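Local coordinates for guanine deaminase (PDB 6OHB), which catalyses the zinc-dependent hydrolytic deamination of guanine to xanthine and ammonia, the step that opens guanine degradation, at residues A138-V144 and R162-V168; L203-R209 and T232-H237; M219-Q223 and V261-L267. One frame throughout, in Å; residues are numbered along the deposited sequence.

Contact 1: residues A138-V144 and R162-V168; sequences ALVFGTV and RMIAGKV
Lys167 lies along the carbonyls of Thr143 and Val144, where the regular parallel ladder of two strands becomes irregular. Its CB stands 3.9 Å from Thr143 O. With CG anti to the backbone N (chi1 175°), the chain runs on to Val144 O, which is 3.2 Å from CG and equally close to CD. Turns at chi3 and chi4 then fold the amine back: NZ reaches Val144 O at 2.7 Å, in the carbonyl plane and on a lone pair (C=O...N 131°). The same NZ donates to Val168 O at 2.8 Å and forms a salt bridge with Asp180, so the buried amine has three partners. A methionine here would probably leave both carbonyls without their donor and Asp180 without its countercharge. Upstream the short strand segments run parallel, their directions 11° apart, and Ile164 N to Ala138 O (2.9 Å) and Val140 N to Ile164 O (2.7 Å) set the register. Leu139 CD1 meets Ile164 CG2 at 3.7 Å on the face that also packs on Ala205 of strand 203-208. On the other face Val140 and Ala165 rest on Leu152 and Phe153 of helix 146-158, which connects the two strands as a beta-alpha-beta unit of the amidohydrolase TIM barrel.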
loop_
_atom_site.group_PDB
_atom_site.type_symbol
_atom_site.label_atom_id
_atom_site.label_comp_id
_atom_site.label_asym_id
_atom_site.label_seq_id
_atom_site.Cartn_x
_atom_site.Cartn_y
_atom_site.Cartn_z
ATOM N N ALA A 138 -19.298 -10.393 -1.386
ATOM C CA ALA A 138 -19.184 -9.033 -0.899
ATOM C C ALA A 138 -20.516 -8.578 -0.327
ATOM O O ALA A 138 -21.585 -8.984 -0.789
ATOM C CB ALA A 138 -18.730 -8.066 -2.005
ATOM N N LEU A 139 -20.432 -7.734 0.695
ATOM C CA LEU A 139 -21.572 -6.990 1.209
ATOM C C LEU A 139 -21.447 -5.586 0.627
ATOM O O LEU A 139 -20.493 -4.865 0.935
ATOM C CB LEU A 139 -21.572 -6.992 2.735
ATOM C CG LEU A 139 -22.484 -5.999 3.455
ATOM C CD1 LEU A 139 -23.939 -6.197 3.051
ATOM C CD2 LEU A 139 -22.309 -6.130 4.963
ATOM N N VAL A 140 -22.385 -5.215 -0.240
ATOM C CA VAL A 140 -22.194 -4.134 -1.197
ATOM C C VAL A 140 -23.211 -3.035 -0.924
ATOM O O VAL A 140 -24.420 -3.290 -0.909
ATOM C CB VAL A 140 -22.333 -4.630 -2.648
ATOM C CG1 VAL A 140 -22.081 -3.484 -3.616
ATOM C CG2 VAL A 140 -21.391 -5.793 -2.920
ATOM N N PHE A 141 -22.722 -1.813 -0.725
ATOM C CA PHE A 141 -23.602 -0.654 -0.753
ATOM C C PHE A 141 -24.055 -0.401 -2.183
ATOM O O PHE A 141 -23.237 -0.349 -3.107
ATOM C CB PHE A 141 -22.892 0.580 -0.203
ATOM C CG PHE A 141 -23.368 1.001 1.159
ATOM C CD1 PHE A 141 -23.162 0.183 2.255
ATOM C CD2 PHE A 141 -24.015 2.212 1.341
ATOM C CE1 PHE A 141 -23.587 0.561 3.510
ATOM C CE2 PHE A 141 -24.444 2.602 2.591
ATOM C CZ PHE A 141 -24.229 1.778 3.681
ATOM N N GLY A 142 -25.359 -0.259 -2.368
ATOM C CA GLY A 142 -25.896 0.093 -3.665
ATOM C C GLY A 142 -26.059 1.581 -3.905
ATOM O O GLY A 142 -25.254 2.405 -3.459
ATOM N N THR A 143 -27.123 1.925 -4.621
ATOM C CA THR A 143 -27.526 3.294 -4.874
ATOM C C THR A 143 -28.731 3.644 -4.013
ATOM O O THR A 143 -29.267 2.816 -3.272
ATOM C CB THR A 143 -27.898 3.454 -6.349
ATOM O OG1 THR A 143 -28.571 2.260 -6.791
ATOM C CG2 THR A 143 -26.666 3.668 -7.197
ATOM N N VAL A 144 -29.158 4.901 -4.105
ATOM C CA VAL A 144 -30.493 5.220 -3.618
ATOM C C VAL A 144 -31.526 4.831 -4.670
ATOM O O VAL A 144 -32.663 4.497 -4.332
ATOM C CB VAL A 144 -30.594 6.706 -3.243
ATOM C CG1 VAL A 144 -31.754 6.928 -2.293
ATOM C CG2 VAL A 144 -29.296 7.179 -2.626
ATOM N N ARG A 162 -22.568 -15.322 -4.858
ATOM C CA ARG A 162 -23.188 -15.039 -3.565
ATOM C C ARG A 162 -22.788 -13.633 -3.137
ATOM O O ARG A 162 -21.629 -13.386 -2.785
ATOM C CB ARG A 162 -22.795 -16.060 -2.500
ATOM C CG ARG A 162 -23.570 -15.855 -1.196
ATOM C CD ARG A 162 -23.469 -17.047 -0.251
ATOM N NE ARG A 162 -24.193 -18.226 -0.733
ATOM C CZ ARG A 162 -25.488 -18.459 -0.525
ATOM N NH1 ARG A 162 -26.228 -17.592 0.154
ATOM N NH2 ARG A 162 -26.048 -19.568 -0.996
ATOM N N MET A 163 -23.751 -12.717 -3.155
ATOM C CA MET A 163 -23.512 -11.317 -2.857
ATOM C C MET A 163 -24.667 -10.775 -2.028
ATOM O O MET A 163 -25.833 -11.072 -2.303
ATOM C CB MET A 163 -23.365 -10.498 -4.151
ATOM C CG MET A 163 -23.535 -8.998 -3.969
ATOM S SD MET A 163 -23.452 -8.092 -5.522
ATOM C CE MET A 163 -21.764 -8.431 -6.022
ATOM N N ILE A 164 -24.338 -9.965 -1.029
ATOM C CA ILE A 164 -25.328 -9.229 -0.257
ATOM C C ILE A 164 -25.273 -7.773 -0.699
ATOM O O ILE A 164 -24.201 -7.155 -0.700
ATOM C CB ILE A 164 -25.067 -9.354 1.253
ATOM C CG1 ILE A 164 -24.671 -10.784 1.614
ATOM C CG2 ILE A 164 -26.291 -8.899 2.045
ATOM C CD1 ILE A 164 -24.315 -10.962 3.076
ATOM N N ALA A 165 -26.425 -7.229 -1.082
ATOM C CA ALA A 165 -26.506 -5.853 -1.542
ATOM C C ALA A 165 -27.876 -5.299 -1.179
ATOM O O ALA A 165 -28.785 -6.034 -0.780
ATOM C CB ALA A 165 -26.247 -5.759 -3.049
ATOM N N GLY A 166 -28.017 -3.988 -1.319
ATOM C CA GLY A 166 -29.277 -3.341 -1.017
ATOM C C GLY A 166 -29.265 -1.899 -1.466
ATOM O O GLY A 166 -28.207 -1.313 -1.723
ATOM N N LYS A 167 -30.466 -1.337 -1.563
ATOM C CA LYS A 167 -30.638 0.059 -1.939
ATOM C C LYS A 167 -30.326 0.977 -0.764
ATOM O O LYS A 167 -30.715 0.706 0.375
ATOM C CB LYS A 167 -32.064 0.297 -2.428
ATOM C CG LYS A 167 -32.396 1.737 -2.742
ATOM C CD LYS A 167 -33.901 1.949 -2.763
ATOM C CE LYS A 167 -34.334 2.936 -1.692
ATOM N NZ LYS A 167 -33.762 4.287 -1.921
ATOM N N VAL A 168 -29.625 2.075 -1.050
ATOM C CA VAL A 168 -29.311 3.054 -0.017
ATOM C C VAL A 168 -30.582 3.792 0.381
ATOM O O VAL A 168 -31.361 4.230 -0.475
ATOM C CB VAL A 168 -28.238 4.036 -0.511
ATOM C CG1 VAL A 168 -27.985 5.111 0.536
ATOM C CG2 VAL A 168 -26.952 3.305 -0.845
#

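Contact 2: residues L203-R209 and T232-H237; sequences LYAITPR and TWVHTH. With ZN (zinc ion), chain E.
Arg209 O is gripped twice by His237, whose backbone N and ring ND1 each lie 3.2 Å from it and approach from opposite faces of the carbonyl plane. The oxygen sits in the imidazole plane, only 3° out of it, which fixes the ring's rotation and directs NE2 to the zinc ion at 2.0 Å; His82, His84 and Asp327 also bind this metal. Further back, the parallel ladder runs from Trp233 N to Tyr204 O at 2.8 Å, nearly straight at 177°, through Ile206 N to Trp233 O, to His235 N and Ile206 O. A water 2.8 Å from His235 ND1 donates to Thr207 OG1, whose own proton goes to Ala205 O from well above that carbonyl's plane. Toward Leu203 the packing is apolar: Ala205 CB meets Trp233 CB at 3.6 Å, and Leu203 CD1 makes an off-centre CH-pi contact, 4.1 Å from the centroid of the six-membered Trp233 ring and 30° off its normal. Because ND1 of His237 donates to a main-chain carbonyl, its NE2 is left to ligate the metal. His235 NE2 bonds to His82 ND1, so the Arg209 carbonyl and the His235 ring form a second shell behind the ligands His237 and His82.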
loop_
_atom_site.group_PDB
_atom_site.type_symbol
_atom_site.label_atom_id
_atom_site.label_comp_id
_atom_site.label_asym_id
_atom_site.label_seq_id
_atom_site.Cartn_x
_atom_site.Cartn_y
_atom_site.Cartn_z
ATOM N N LEU A 203 -28.483 -12.159 -1.799
ATOM C CA LEU A 203 -29.057 -11.799 -0.510
ATOM C C LEU A 203 -29.203 -10.286 -0.440
ATOM O O LEU A 203 -28.414 -9.546 -1.033
ATOM C CB LEU A 203 -28.188 -12.301 0.653
ATOM C CG LEU A 203 -27.902 -13.806 0.696
ATOM C CD1 LEU A 203 -26.723 -14.126 1.603
ATOM C CD2 LEU A 203 -29.144 -14.567 1.137
ATOM N N TYR A 204 -30.215 -9.828 0.293
ATOM C CA TYR A 204 -30.512 -8.405 0.398
ATOM C C TYR A 204 -30.148 -7.875 1.779
ATOM O O TYR A 204 -30.338 -8.555 2.791
ATOM C CB TYR A 204 -31.987 -8.110 0.099
ATOM C CG TYR A 204 -32.269 -6.623 -0.006
ATOM C CD1 TYR A 204 -32.519 -5.858 1.134
ATOM C CD2 TYR A 204 -32.269 -5.983 -1.236
ATOM C CE1 TYR A 204 -32.761 -4.504 1.044
ATOM C CE2 TYR A 204 -32.512 -4.631 -1.333
ATOM C CZ TYR A 204 -32.755 -3.896 -0.190
ATOM O OH TYR A 204 -32.996 -2.548 -0.278
ATOM N N ALA A 205 -29.641 -6.643 1.812
ATOM C CA ALA A 205 -29.310 -5.949 3.049
ATOM C C ALA A 205 -30.079 -4.638 3.114
ATOM O O ALA A 205 -30.008 -3.832 2.183
ATOM C CB ALA A 205 -27.808 -5.682 3.150
ATOM N N ILE A 206 -30.827 -4.434 4.200
ATOM C CA ILE A 206 -31.445 -3.137 4.448
ATOM C C ILE A 206 -30.335 -2.142 4.746
ATOM O O ILE A 206 -29.596 -2.289 5.727
ATOM C CB ILE A 206 -32.451 -3.207 5.601
ATOM C CG1 ILE A 206 -33.594 -4.162 5.258
ATOM C CG2 ILE A 206 -32.991 -1.818 5.904
ATOM C CD1 ILE A 206 -34.008 -5.031 6.415
ATOM N N THR A 207 -30.206 -1.125 3.899
ATOM C CA THR A 207 -28.999 -0.306 3.840
ATOM C C THR A 207 -29.350 1.169 3.979
ATOM O O THR A 207 -29.477 1.892 2.979
ATOM C CB THR A 207 -28.240 -0.568 2.536
ATOM O OG1 THR A 207 -28.121 -1.980 2.325
ATOM C CG2 THR A 207 -26.863 0.023 2.591
ATOM N N PRO A 208 -29.531 1.650 5.209
ATOM C CA PRO A 208 -29.473 3.100 5.438
ATOM C C PRO A 208 -28.014 3.533 5.442
ATOM O O PRO A 208 -27.174 2.893 6.080
ATOM C CB PRO A 208 -30.126 3.274 6.814
ATOM C CG PRO A 208 -29.908 1.943 7.508
ATOM C CD PRO A 208 -29.842 0.889 6.436
ATOM N N ARG A 209 -27.711 4.618 4.722
ATOM C CA ARG A 209 -26.322 5.056 4.606
ATOM C C ARG A 209 -25.712 5.276 5.984
ATOM O O ARG A 209 -24.760 4.589 6.375
ATOM C CB ARG A 209 -26.224 6.327 3.757
ATOM C CG ARG A 209 -24.781 6.703 3.432
ATOM C CD ARG A 209 -24.678 7.940 2.562
ATOM N NE ARG A 209 -25.218 7.736 1.221
ATOM C CZ ARG A 209 -24.500 7.348 0.173
ATOM N NH1 ARG A 209 -23.197 7.112 0.300
ATOM N NH2 ARG A 209 -25.085 7.199 -1.007
ATOM N N THR A 232 -33.169 -10.892 6.224
ATOM C CA THR A 232 -32.349 -10.007 5.419
ATOM C C THR A 232 -31.190 -9.478 6.259
ATOM O O THR A 232 -31.138 -9.644 7.481
ATOM C CB THR A 232 -33.160 -8.835 4.858
ATOM O OG1 THR A 232 -33.852 -8.170 5.924
ATOM C CG2 THR A 232 -34.151 -9.310 3.809
ATOM N N TRP A 233 -30.244 -8.843 5.588
ATOM C CA TRP A 233 -29.127 -8.252 6.298
ATOM C C TRP A 233 -29.429 -6.793 6.623
ATOM O O TRP A 233 -30.324 -6.171 6.044
ATOM C CB TRP A 233 -27.844 -8.381 5.468
ATOM C CG TRP A 233 -27.139 -9.692 5.700
ATOM C CD1 TRP A 233 -25.923 -9.872 6.284
ATOM C CD2 TRP A 233 -27.628 -11.003 5.377
ATOM N NE1 TRP A 233 -25.618 -11.209 6.341
ATOM C CE2 TRP A 233 -26.650 -11.924 5.793
ATOM C CE3 TRP A 233 -28.798 -11.485 4.779
ATOM C CZ2 TRP A 233 -26.803 -13.306 5.629
ATOM C CZ3 TRP A 233 -28.950 -12.860 4.614
ATOM C CH2 TRP A 233 -27.958 -13.749 5.037
ATOM N N VAL A 234 -28.685 -6.262 7.588
ATOM C CA VAL A 234 -28.666 -4.836 7.882
ATOM C C VAL A 234 -27.231 -4.365 7.694
ATOM O O VAL A 234 -26.293 -5.043 8.121
ATOM C CB VAL A 234 -29.161 -4.534 9.312
ATOM C CG1 VAL A 234 -28.999 -3.059 9.635
ATOM C CG2 VAL A 234 -30.611 -4.983 9.482
ATOM N N HIS A 235 -27.057 -3.211 7.056
ATOM C CA HIS A 235 -25.722 -2.758 6.684
ATOM C C HIS A 235 -25.675 -1.241 6.762
ATOM O O HIS A 235 -26.403 -0.570 6.026
ATOM C CB HIS A 235 -25.383 -3.240 5.271
ATOM C CG HIS A 235 -23.980 -2.946 4.849
ATOM N ND1 HIS A 235 -23.599 -2.887 3.526
ATOM C CD2 HIS A 235 -22.864 -2.703 5.576
ATOM C CE1 HIS A 235 -22.307 -2.623 3.456
ATOM N NE2 HIS A 235 -21.838 -2.505 4.686
ATOM N N THR A 236 -24.815 -0.692 7.622
ATOM C CA THR A 236 -24.724 0.763 7.694
ATOM C C THR A 236 -23.351 1.176 8.206
ATOM O O THR A 236 -22.552 0.338 8.619
ATOM C CB THR A 236 -25.847 1.337 8.577
ATOM O OG1 THR A 236 -25.899 2.759 8.424
ATOM C CG2 THR A 236 -25.622 0.985 10.044
ATOM N N HIS A 237 -23.084 2.485 8.184
ATOM C CA HIS A 237 -21.840 3.047 8.705
ATOM C C HIS A 237 -22.025 3.435 10.178
ATOM O O HIS A 237 -23.121 3.816 10.596
ATOM C CB HIS A 237 -21.407 4.274 7.888
ATOM C CG HIS A 237 -20.930 3.972 6.491
ATOM N ND1 HIS A 237 -21.775 3.928 5.400
ATOM C CD2 HIS A 237 -19.681 3.766 6.004
ATOM C CE1 HIS A 237 -21.070 3.685 4.307
ATOM N NE2 HIS A 237 -19.797 3.577 4.646
HETATM ZN ZN ZN E . -18.435 3.023 3.227
HETATM O O HOH W 1 -25.639 -3.005 1.671
#

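Contact 3: residues M219-Q223 and V261-L267; sequences MAMAQ and VYHQYGL
The Tyr265 ring has Met219 CB over the centre of one face, a CH-pi contact with the carbon 3.5 Å from the ring centroid and 8° off the normal. At the ring's edge, near its plane, Gln223 OE1 lies 3.5 Å from Tyr265 CD1, with the amide turned 81° against the ring. Tyr265 stands where helix 258-264 ends in a Schellman motif: Leu267 N bonds back to Tyr262 O at 3.0 Å and Gly266 N to His263 O. Gly266 is the C-prime residue, with a positive phi of 56° that favours glycine. This turn sets Tyr265 and Leu267 against helix 216-228, on the outer layer of the TIM barrel.

Met219 is the central side chain of the interface. The bend at chi2 brings SD to an oblique Met-aromatic contact with Tyr265, at 5.5 Å from the ring centroid, and the bend at chi3 turns the methyl toward Tyr262 and Leu267, with CE 3.7 Å from Tyr262 CD1 and 3.9 Å from Leu267 CD1. The far end of Tyr262 reaches strand 233-238: its OH is hydrogen-bonded to His237 O, and its ring touches Phe210 and Leu238, which are assigned by similarity to the substrate site. The packing is thus linked through Tyr262 OH to the backbone of the zinc ligand His237.

On the more solvent-accessible side, Gln223 keeps CG anti to the backbone N and its chain extended, which carries the side chain across the Tyr265 carbonyl. The approach is by carbon rather than by a donor: Gln223 CB is 3.1 Å from Tyr265 O. Away from the rings, Leu267 CD2 comes to rest 3.9 Å from Ala222 O.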
loop_
_atom_site.group_PDB
_atom_site.type_symbol
_atom_site.label_atom_id
_atom_site.label_comp_id
_atom_site.label_asym_id
_atom_site.label_seq_id
_atom_site.Cartn_x
_atom_site.Cartn_y
_atom_site.Cartn_z
ATOM N N MET A 219 -35.857 5.839 9.526
ATOM C CA MET A 219 -35.342 4.833 10.449
ATOM C C MET A 219 -36.450 3.879 10.878
ATOM O O MET A 219 -36.229 2.663 10.991
ATOM C CB MET A 219 -34.697 5.505 11.663
ATOM C CG MET A 219 -33.413 6.284 11.357
ATOM S SD MET A 219 -31.971 5.289 10.872
ATOM C CE MET A 219 -31.730 4.267 12.325
ATOM N N ALA A 220 -37.662 4.407 11.093
ATOM C CA ALA A 220 -38.795 3.542 11.415
ATOM C C ALA A 220 -39.145 2.623 10.250
ATOM O O ALA A 220 -39.487 1.452 10.457
ATOM C CB ALA A 220 -40.008 4.384 11.816
ATOM N N MET A 221 -39.054 3.128 9.013
ATOM C CA MET A 221 -39.314 2.271 7.855
ATOM C C MET A 221 -38.279 1.151 7.743
ATOM O O MET A 221 -38.619 0.012 7.402
ATOM C CB MET A 221 -39.345 3.103 6.571
ATOM C CG MET A 221 -40.545 4.034 6.456
ATOM S SD MET A 221 -42.125 3.186 6.652
ATOM C CE MET A 221 -43.035 3.784 5.229
ATOM N N ALA A 222 -37.011 1.454 8.028
ATOM C CA ALA A 222 -35.984 0.413 8.012
ATOM C C ALA A 222 -36.243 -0.633 9.089
ATOM O O ALA A 222 -36.091 -1.840 8.848
ATOM C CB ALA A 222 -34.599 1.030 8.192
ATOM N N GLN A 223 -36.619 -0.184 10.292
ATOM C CA GLN A 223 -37.010 -1.107 11.353
ATOM C C GLN A 223 -38.156 -2.004 10.903
ATOM O O GLN A 223 -38.148 -3.219 11.148
ATOM C CB GLN A 223 -37.406 -0.315 12.598
ATOM C CG GLN A 223 -38.035 -1.141 13.709
ATOM C CD GLN A 223 -38.235 -0.339 14.982
ATOM O OE1 GLN A 223 -38.504 0.862 14.936
ATOM N NE2 GLN A 223 -38.097 -0.998 16.126
ATOM N N VAL A 261 -28.936 4.743 18.466
ATOM C CA VAL A 261 -29.951 5.105 17.480
ATOM C C VAL A 261 -30.351 3.879 16.668
ATOM O O VAL A 261 -31.540 3.612 16.462
ATOM C CB VAL A 261 -29.448 6.240 16.572
ATOM C CG1 VAL A 261 -30.558 6.680 15.623
ATOM C CG2 VAL A 261 -28.943 7.403 17.408
ATOM N N TYR A 262 -29.359 3.112 16.201
ATOM C CA TYR A 262 -29.656 1.899 15.449
ATOM C C TYR A 262 -30.303 0.850 16.339
ATOM O O TYR A 262 -31.229 0.151 15.913
ATOM C CB TYR A 262 -28.377 1.332 14.833
ATOM C CG TYR A 262 -27.702 2.232 13.833
ATOM C CD1 TYR A 262 -28.410 2.787 12.772
ATOM C CD2 TYR A 262 -26.351 2.526 13.948
ATOM C CE1 TYR A 262 -27.785 3.615 11.855
ATOM C CE2 TYR A 262 -25.717 3.350 13.038
ATOM C CZ TYR A 262 -26.436 3.892 11.995
ATOM O OH TYR A 262 -25.796 4.710 11.094
ATOM N N HIS A 263 -29.842 0.750 17.588
ATOM C CA HIS A 263 -30.344 -0.272 18.502
ATOM C C HIS A 263 -31.813 -0.052 18.846
ATOM O O HIS A 263 -32.595 -1.010 18.876
ATOM C CB HIS A 263 -29.489 -0.299 19.770
ATOM C CG HIS A 263 -29.897 -1.346 20.760
ATOM N ND1 HIS A 263 -29.768 -2.696 20.514
ATOM C CD2 HIS A 263 -30.421 -1.240 22.004
ATOM C CE1 HIS A 263 -30.200 -3.376 21.561
ATOM N NE2 HIS A 263 -30.601 -2.516 22.479
ATOM N N GLN A 264 -32.206 1.199 19.123
ATOM C CA GLN A 264 -33.594 1.476 19.488
ATOM C C GLN A 264 -34.538 1.231 18.320
ATOM O O GLN A 264 -35.711 0.906 18.532
ATOM C CB GLN A 264 -33.745 2.914 19.992
ATOM C CG GLN A 264 -33.057 3.202 21.326
ATOM C CD GLN A 264 -33.374 2.178 22.405
ATOM O OE1 GLN A 264 -34.524 1.771 22.580
ATOM N NE2 GLN A 264 -32.347 1.761 23.140
ATOM N N TYR A 265 -34.059 1.391 17.086
ATOM C CA TYR A 265 -34.836 1.048 15.906
ATOM C C TYR A 265 -34.669 -0.417 15.504
ATOM O O TYR A 265 -34.941 -0.768 14.349
ATOM C CB TYR A 265 -34.464 1.968 14.741
ATOM C CG TYR A 265 -35.032 3.366 14.861
ATOM C CD1 TYR A 265 -36.392 3.603 14.693
ATOM C CD2 TYR A 265 -34.209 4.448 15.146
ATOM C CE1 TYR A 265 -36.915 4.878 14.806
ATOM C CE2 TYR A 265 -34.723 5.728 15.263
ATOM C CZ TYR A 265 -36.076 5.938 15.092
ATOM O OH TYR A 265 -36.585 7.214 15.206
ATOM N N GLY A 266 -34.223 -1.268 16.424
ATOM C CA GLY A 266 -34.130 -2.704 16.181
ATOM C C GLY A 266 -33.298 -3.103 14.980
ATOM O O GLY A 266 -33.650 -4.060 14.278
ATOM N N LEU A 267 -32.194 -2.398 14.728
ATOM C CA LEU A 267 -31.320 -2.701 13.602
ATOM C C LEU A 267 -29.986 -3.287 14.042
ATOM O O LEU A 267 -29.062 -3.387 13.228
ATOM C CB LEU A 267 -31.083 -1.450 12.754
ATOM C CG LEU A 267 -32.296 -0.854 12.041
ATOM C CD1 LEU A 267 -31.942 0.510 11.463
ATOM C CD2 LEU A 267 -32.780 -1.787 10.952
#

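Contacts 1 and 2 lie in consecutive strands of the barrel, with centres about 7 Å apart. They share the seam between strands 164-169 and 203-208, where Ala165 O pairs with Ala205 N at 2.8 Å. Along the chain contact 1 closes before contact 2 opens, whereas contacts 2 and 3 alternate: helix 216-228 links the two strands of contact 2 and supplies one half of contact 3. Contact 3 is centred about 12 Å from contact 2 and about 18 Å from contact 1, which it does not touch. The series thus runs from barrel strands, through strand 233-238, which carries the zinc ligand His237, to the helical layer outside, with His237 O, hydrogen-bonded to Tyr262 OH, joining contact 2 to contact 3.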